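Local coordinates for cytochrome P450 monooxygenase (Rhodococcus sp. ECU0066, PDB 6KBH), which probably acts as a self-sufficient monooxygenase, carrying electrons through FMN and a [2Fe-2S] cluster to a cytochrome P450 heme that activates oxygen, at residues Glu128-Pro131 against Ala132-Pro135; Asp717-Val720 against Leu721-Leu724. All coordinates share one frame; numbering follows the deposited sequence.

Contact 1: residues Glu128-Pro131 against Ala132-Pro135; sequences EDEP and AHMP. With HEM (protoporphyrin IX containing Fe), chain C.
Glu130 and His133 meet where the loop turns into helix 133-139, and a heme propionate lies beyond the imidazole. Bending of the glutamate chain at chi2 brings its carboxylate back over the start of the helix, although the side chain sets out away from it. OE2 of Glu130 then lies at the imidazole edge, in the ring plane, and accepts from His133 ND1 at 2.5 Å. The carboxylate itself is twisted 71° from the ring, and ND1 meets OE2 nearly along its C-O bond, an approach compatible with planes so steeply turned. His133 swings CG anti to its N (chi1 158°), which carries the other nitrogen out to the heme: NE2 donates to propionate oxygen O2D of HEM at 2.6 Å, nearly straight at 170°. The second oxygen of Glu130, OE1, uses its syn lone pair to take the backbone N of Met134 at 3.1 Å, and it also rests 3.3 Å from Met134 CG. Glu128 packs its CB against His133 CB at 3.7 Å, while its OE2 is bonded to Tyr271 and to the backbone of Leu125. A weak backbone bond from His133 N to Asp129 O spans the turn, which includes a cis peptide before Pro131. His391 stacks on the His133 ring and, like Arg137 and Arg334, is also hydrogen-bonded to the heme. The two acidic acceptors would tend to favour the imidazolium form of His133, though nearby Arg137 would act against this; Glu130 is thus a second-shell residue that positions the heme-binding histidine.

Contact 2: residues Asp717-Val720 against Leu721-Leu724; sequences DQTV and LQAL
A capping box opens helix 720-726 of the 2Fe-2S domain, with Thr719 as N-cap and Gln722 three residues on, each side chain bonding the other's backbone. OG1 of Thr719 sits between its own backbone N and carbonyl carbon (chi1 73°), from where it accepts Gln722 N at 2.9 Å. In return the extended Gln722 chain runs back across the threonine, roughly at right angles to it, and OE1 takes Thr719 N at 2.8 Å from a donor tilted 32° out of the amide's carbonyl plane. The methyl CG2 of Thr719 lies against the same Gln722 OE1 at 3.4 Å. The first helical bond follows, Ala723 N to Thr719 O at 3.2 Å. Gln718 reaches along the helix start past Gln722, the two side chains running in opposite directions, and brings its NE2 to 3.4 Å from Ala723 CA; its OE1 accepts from Ala715 N, just after strand 710-714, which anchors the carbonyl end of the amide. On the inner side Val720 and Leu724 lie side by side, CG1 to CD1 at 4.2 Å, and touch Phe701 and Leu705 of strand 701-705, as Ala723 does Val712 and Val714 of strand 710-714. Leu721 comes within about 4 Å of the side chain of cluster ligand Cys773. Reciprocal bonding thus supplies acceptors to two backbone N-H groups at the helix entrance, while the apolar residues behind the cap seat the helix on the strands and beside the cluster loops.

Overall arrangement
Contact 1 comes first along the chain, in the P450 portion at the start of helix 133-139, and contact 2 follows much later, in the 2Fe-2S domain at the start of helix 720-726. They share no helix, strand or sheet. Their centres are about 23 Å apart and their nearest atoms about 10 Å, without touching. Both mark a loop entering a helix, but each serves a different redox centre: contact 1 presents His133 to a heme propionate, whereas 717-724 lie close to the cluster ligands. Their nearness across two distantly placed parts of the sequence places the 2Fe-2S domain beside the P450 portion, consistent with electron delivery to the heme within one self-sufficient chain.

Contact 1: residues Glu128-Pro131 against Ala132-Pro135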
loop_
_atom_site.group_PDB
_atom_site.type_symbol
_atom_site.label_atom_id
_atom_site.label_comp_id
_atom_site.label_asym_id
_atom_site.label_seq_id
_atom_site.Cartn_x
_atom_site.Cartn_y
_atom_site.Cartn_z
ATOM N N GLU A 128 3.160 -23.608 -9.649
ATOM C CA GLU A 128 2.149 -24.033 -10.602
ATOM C C GLU A 128 2.204 -23.193 -11.861
ATOM O O GLU A 128 2.164 -21.961 -11.805
ATOM C CB GLU A 128 0.758 -23.927 -9.995
ATOM C CG GLU A 128 0.592 -24.696 -8.736
ATOM C CD GLU A 128 -0.854 -24.966 -8.445
ATOM O OE1 GLU A 128 -1.601 -25.304 -9.388
ATOM O OE2 GLU A 128 -1.250 -24.799 -7.279
ATOM N N ASP A 129 2.273 -23.867 -12.998
ATOM C CA ASP A 129 2.060 -23.172 -14.246
ATOM C C ASP A 129 0.570 -22.947 -14.463
ATOM O O ASP A 129 -0.284 -23.433 -13.716
ATOM C CB ASP A 129 2.647 -23.959 -15.412
ATOM C CG ASP A 129 4.156 -23.983 -15.396
ATOM O OD1 ASP A 129 4.742 -23.681 -14.333
ATOM O OD2 ASP A 129 4.757 -24.292 -16.443
ATOM N N GLU A 130 0.269 -22.185 -15.494
ATOM C CA GLU A 130 -1.080 -22.117 -16.005
ATOM C C GLU A 130 -1.357 -23.359 -16.847
ATOM O O GLU A 130 -0.427 -23.997 -17.345
ATOM C CB GLU A 130 -1.256 -20.835 -16.816
ATOM C CG GLU A 130 -0.979 -19.573 -16.013
ATOM C CD GLU A 130 -1.860 -19.459 -14.777
ATOM O OE1 GLU A 130 -3.015 -19.935 -14.814
ATOM O OE2 GLU A 130 -1.395 -18.896 -13.762
ATOM N N PRO A 131 -2.632 -23.735 -17.022
ATOM C CA PRO A 131 -3.837 -23.036 -16.559
ATOM C C PRO A 131 -4.302 -23.395 -15.145
ATOM O O PRO A 131 -5.367 -22.938 -14.734
ATOM C CB PRO A 131 -4.884 -23.464 -17.586
ATOM C CG PRO A 131 -4.469 -24.842 -17.969
ATOM C CD PRO A 131 -2.964 -24.892 -17.873
ATOM N N ALA A 132 -3.522 -24.185 -14.407
ATOM C CA ALA A 132 -3.965 -24.617 -13.086
ATOM C C ALA A 132 -3.831 -23.522 -12.033
ATOM O O ALA A 132 -4.610 -23.496 -11.072
ATOM C CB ALA A 132 -3.180 -25.856 -12.650
ATOM N N HIS A 133 -2.873 -22.608 -12.199
ATOM C CA HIS A 133 -2.500 -21.713 -11.106
ATOM C C HIS A 133 -3.571 -20.658 -10.840
ATOM O O HIS A 133 -3.956 -20.434 -9.686
ATOM C CB HIS A 133 -1.156 -21.051 -11.414
ATOM C CG HIS A 133 -0.928 -19.767 -10.676
ATOM N ND1 HIS A 133 -0.993 -18.535 -11.289
ATOM C CD2 HIS A 133 -0.634 -19.526 -9.377
ATOM C CE1 HIS A 133 -0.752 -17.589 -10.398
ATOM N NE2 HIS A 133 -0.531 -18.163 -9.229
ATOM N N MET A 134 -4.055 -19.988 -11.890
ATOM C CA MET A 134 -4.946 -18.846 -11.681
ATOM C C MET A 134 -6.260 -19.229 -11.010
ATOM O O MET A 134 -6.643 -18.557 -10.036
ATOM C CB MET A 134 -5.188 -18.114 -13.007
ATOM C CG MET A 134 -4.097 -17.127 -13.394
ATOM S SD MET A 134 -3.511 -16.101 -12.027
ATOM C CE MET A 134 -4.992 -15.207 -11.573
ATOM N N PRO A 135 -6.997 -20.258 -11.455
ATOM C CA PRO A 135 -8.228 -20.618 -10.727
ATOM C C PRO A 135 -7.991 -20.926 -9.261
ATOM O O PRO A 135 -8.810 -20.550 -8.414
ATOM C CB PRO A 135 -8.734 -21.848 -11.492
ATOM C CG PRO A 135 -8.194 -21.678 -12.861
ATOM C CD PRO A 135 -6.837 -21.070 -12.674
HETATM C CHA HEM C . 4.647 -15.968 -3.663
HETATM C CHB HEM C . 7.868 -12.894 -1.291
HETATM C CHC HEM C . 5.156 -13.443 3.220
HETATM C CHD HEM C . 1.982 -16.484 0.835
HETATM C C1A HEM C . 5.680 -15.062 -3.156
HETATM C C2A HEM C . 6.645 -14.700 -4.201
HETATM C C3A HEM C . 7.535 -13.845 -3.547
HETATM C C4A HEM C . 7.024 -13.774 -2.153
HETATM C CMA HEM C . 8.732 -13.168 -4.137
HETATM C CAA HEM C . 6.675 -15.110 -5.641
HETATM C CBA HEM C . 6.242 -14.049 -6.603
HETATM C CGA HEM C . 6.010 -14.405 -8.033
HETATM O O1A HEM C . 6.552 -15.513 -8.286
HETATM O O2A HEM C . 5.339 -13.495 -8.593
HETATM C C1B HEM C . 7.468 -12.743 0.143
HETATM C C2B HEM C . 8.205 -11.877 1.174
HETATM C C3B HEM C . 7.348 -12.051 2.582
HETATM C C4B HEM C . 6.211 -12.997 2.246
HETATM C CMB HEM C . 9.433 -11.062 0.949
HETATM C CAB HEM C . 7.632 -11.437 3.910
HETATM C CBB HEM C . 7.827 -9.962 3.972
HETATM C C1C HEM C . 4.128 -14.363 2.657
HETATM C C2C HEM C . 3.189 -14.720 3.688
HETATM C C3C HEM C . 2.303 -15.563 3.057
HETATM C C4C HEM C . 2.799 -15.626 1.690
HETATM C CMC HEM C . 3.175 -14.274 5.113
HETATM C CAC HEM C . 1.101 -16.218 3.665
HETATM C CBC HEM C . 1.090 -17.679 3.941
HETATM C C1D HEM C . 2.567 -16.485 -0.511
HETATM C C2D HEM C . 1.791 -17.343 -1.466
HETATM C C3D HEM C . 2.623 -17.187 -2.882
HETATM C C4D HEM C . 3.751 -16.261 -2.526
HETATM C CMD HEM C . 0.566 -18.136 -1.171
HETATM C CAD HEM C . 2.301 -17.814 -4.192
HETATM C CBD HEM C . 1.201 -17.161 -4.964
HETATM C CGD HEM C . 1.124 -17.463 -6.416
HETATM O O1D HEM C . 2.231 -17.933 -6.773
HETATM O O2D HEM C . -0.006 -17.155 -6.876
HETATM N NA HEM C . 5.893 -14.510 -1.887
HETATM N NB HEM C . 6.240 -13.355 0.756
HETATM N NC HEM C . 3.908 -14.911 1.413
HETATM N ND HEM C . 3.779 -15.729 -1.066
HETATM FE FE HEM C . 5.118 -14.641 -0.097
#

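Contact 2: residues Asp717-Val720 against Leu721-Leu724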
loop_
_atom_site.group_PDB
_atom_site.type_symbol
_atom_site.label_atom_id
_atom_site.label_comp_id
_atom_site.label_asym_id
_atom_site.label_seq_id
_atom_site.Cartn_x
_atom_site.Cartn_y
_atom_site.Cartn_z
ATOM N N ASP A 717 -22.786 -6.070 -9.968
ATOM C CA ASP A 717 -22.964 -5.630 -8.591
ATOM C C ASP A 717 -21.655 -5.226 -7.928
ATOM O O ASP A 717 -21.618 -5.065 -6.703
ATOM C CB ASP A 717 -23.631 -6.739 -7.772
ATOM C CG ASP A 717 -22.941 -8.079 -7.943
ATOM O OD1 ASP A 717 -22.194 -8.236 -8.930
ATOM O OD2 ASP A 717 -23.139 -8.972 -7.093
ATOM N N GLN A 718 -20.592 -5.050 -8.706
ATOM C CA GLN A 718 -19.241 -4.903 -8.183
ATOM C C GLN A 718 -18.597 -3.660 -8.776
ATOM O O GLN A 718 -18.600 -3.479 -9.997
ATOM C CB GLN A 718 -18.405 -6.142 -8.516
ATOM C CG GLN A 718 -17.174 -6.344 -7.661
ATOM C CD GLN A 718 -16.297 -7.465 -8.185
ATOM O OE1 GLN A 718 -16.395 -7.849 -9.351
ATOM N NE2 GLN A 718 -15.444 -8.003 -7.323
ATOM N N THR A 719 -18.047 -2.808 -7.913
ATOM C CA THR A 719 -17.269 -1.677 -8.388
ATOM C C THR A 719 -15.909 -2.151 -8.892
ATOM O O THR A 719 -15.424 -3.227 -8.530
ATOM C CB THR A 719 -17.078 -0.644 -7.277
ATOM O OG1 THR A 719 -16.130 -1.137 -6.320
ATOM C CG2 THR A 719 -18.401 -0.363 -6.576
ATOM N N VAL A 720 -15.298 -1.337 -9.757
ATOM C CA VAL A 720 -13.931 -1.616 -10.191
ATOM C C VAL A 720 -13.009 -1.715 -8.983
ATOM O O VAL A 720 -12.135 -2.590 -8.915
ATOM C CB VAL A 720 -13.455 -0.540 -11.188
ATOM C CG1 VAL A 720 -11.935 -0.475 -11.232
ATOM C CG2 VAL A 720 -14.016 -0.812 -12.574
ATOM N N LEU A 721 -13.214 -0.839 -7.996
ATOM C CA LEU A 721 -12.392 -0.853 -6.792
ATOM C C LEU A 721 -12.517 -2.172 -6.044
ATOM O O LEU A 721 -11.512 -2.735 -5.599
ATOM C CB LEU A 721 -12.783 0.316 -5.890
ATOM C CG LEU A 721 -12.147 0.409 -4.505
ATOM C CD1 LEU A 721 -10.640 0.579 -4.613
ATOM C CD2 LEU A 721 -12.769 1.567 -3.750
ATOM N N GLN A 722 -13.742 -2.683 -5.903
ATOM C CA GLN A 722 -13.943 -3.929 -5.174
ATOM C C GLN A 722 -13.229 -5.089 -5.858
ATOM O O GLN A 722 -12.658 -5.958 -5.189
ATOM C CB GLN A 722 -15.438 -4.212 -5.033
ATOM C CG GLN A 722 -16.094 -3.428 -3.907
ATOM C CD GLN A 722 -17.583 -3.223 -4.112
ATOM O OE1 GLN A 722 -18.117 -3.482 -5.191
ATOM N NE2 GLN A 722 -18.261 -2.746 -3.075
ATOM N N ALA A 723 -13.239 -5.111 -7.190
ATOM C CA ALA A 723 -12.571 -6.188 -7.912
ATOM C C ALA A 723 -11.057 -6.118 -7.741
ATOM O O ALA A 723 -10.388 -7.156 -7.659
ATOM C CB ALA A 723 -12.952 -6.136 -9.388
ATOM N N LEU A 724 -10.498 -4.906 -7.688
ATOM C CA LEU A 724 -9.057 -4.763 -7.511
ATOM C C LEU A 724 -8.619 -5.269 -6.142
ATOM O O LEU A 724 -7.644 -6.022 -6.031
ATOM C CB LEU A 724 -8.638 -3.305 -7.709
ATOM C CG LEU A 724 -8.777 -2.729 -9.121
ATOM C CD1 LEU A 724 -8.422 -1.261 -9.121
ATOM C CD2 LEU A 724 -7.908 -3.478 -10.116
#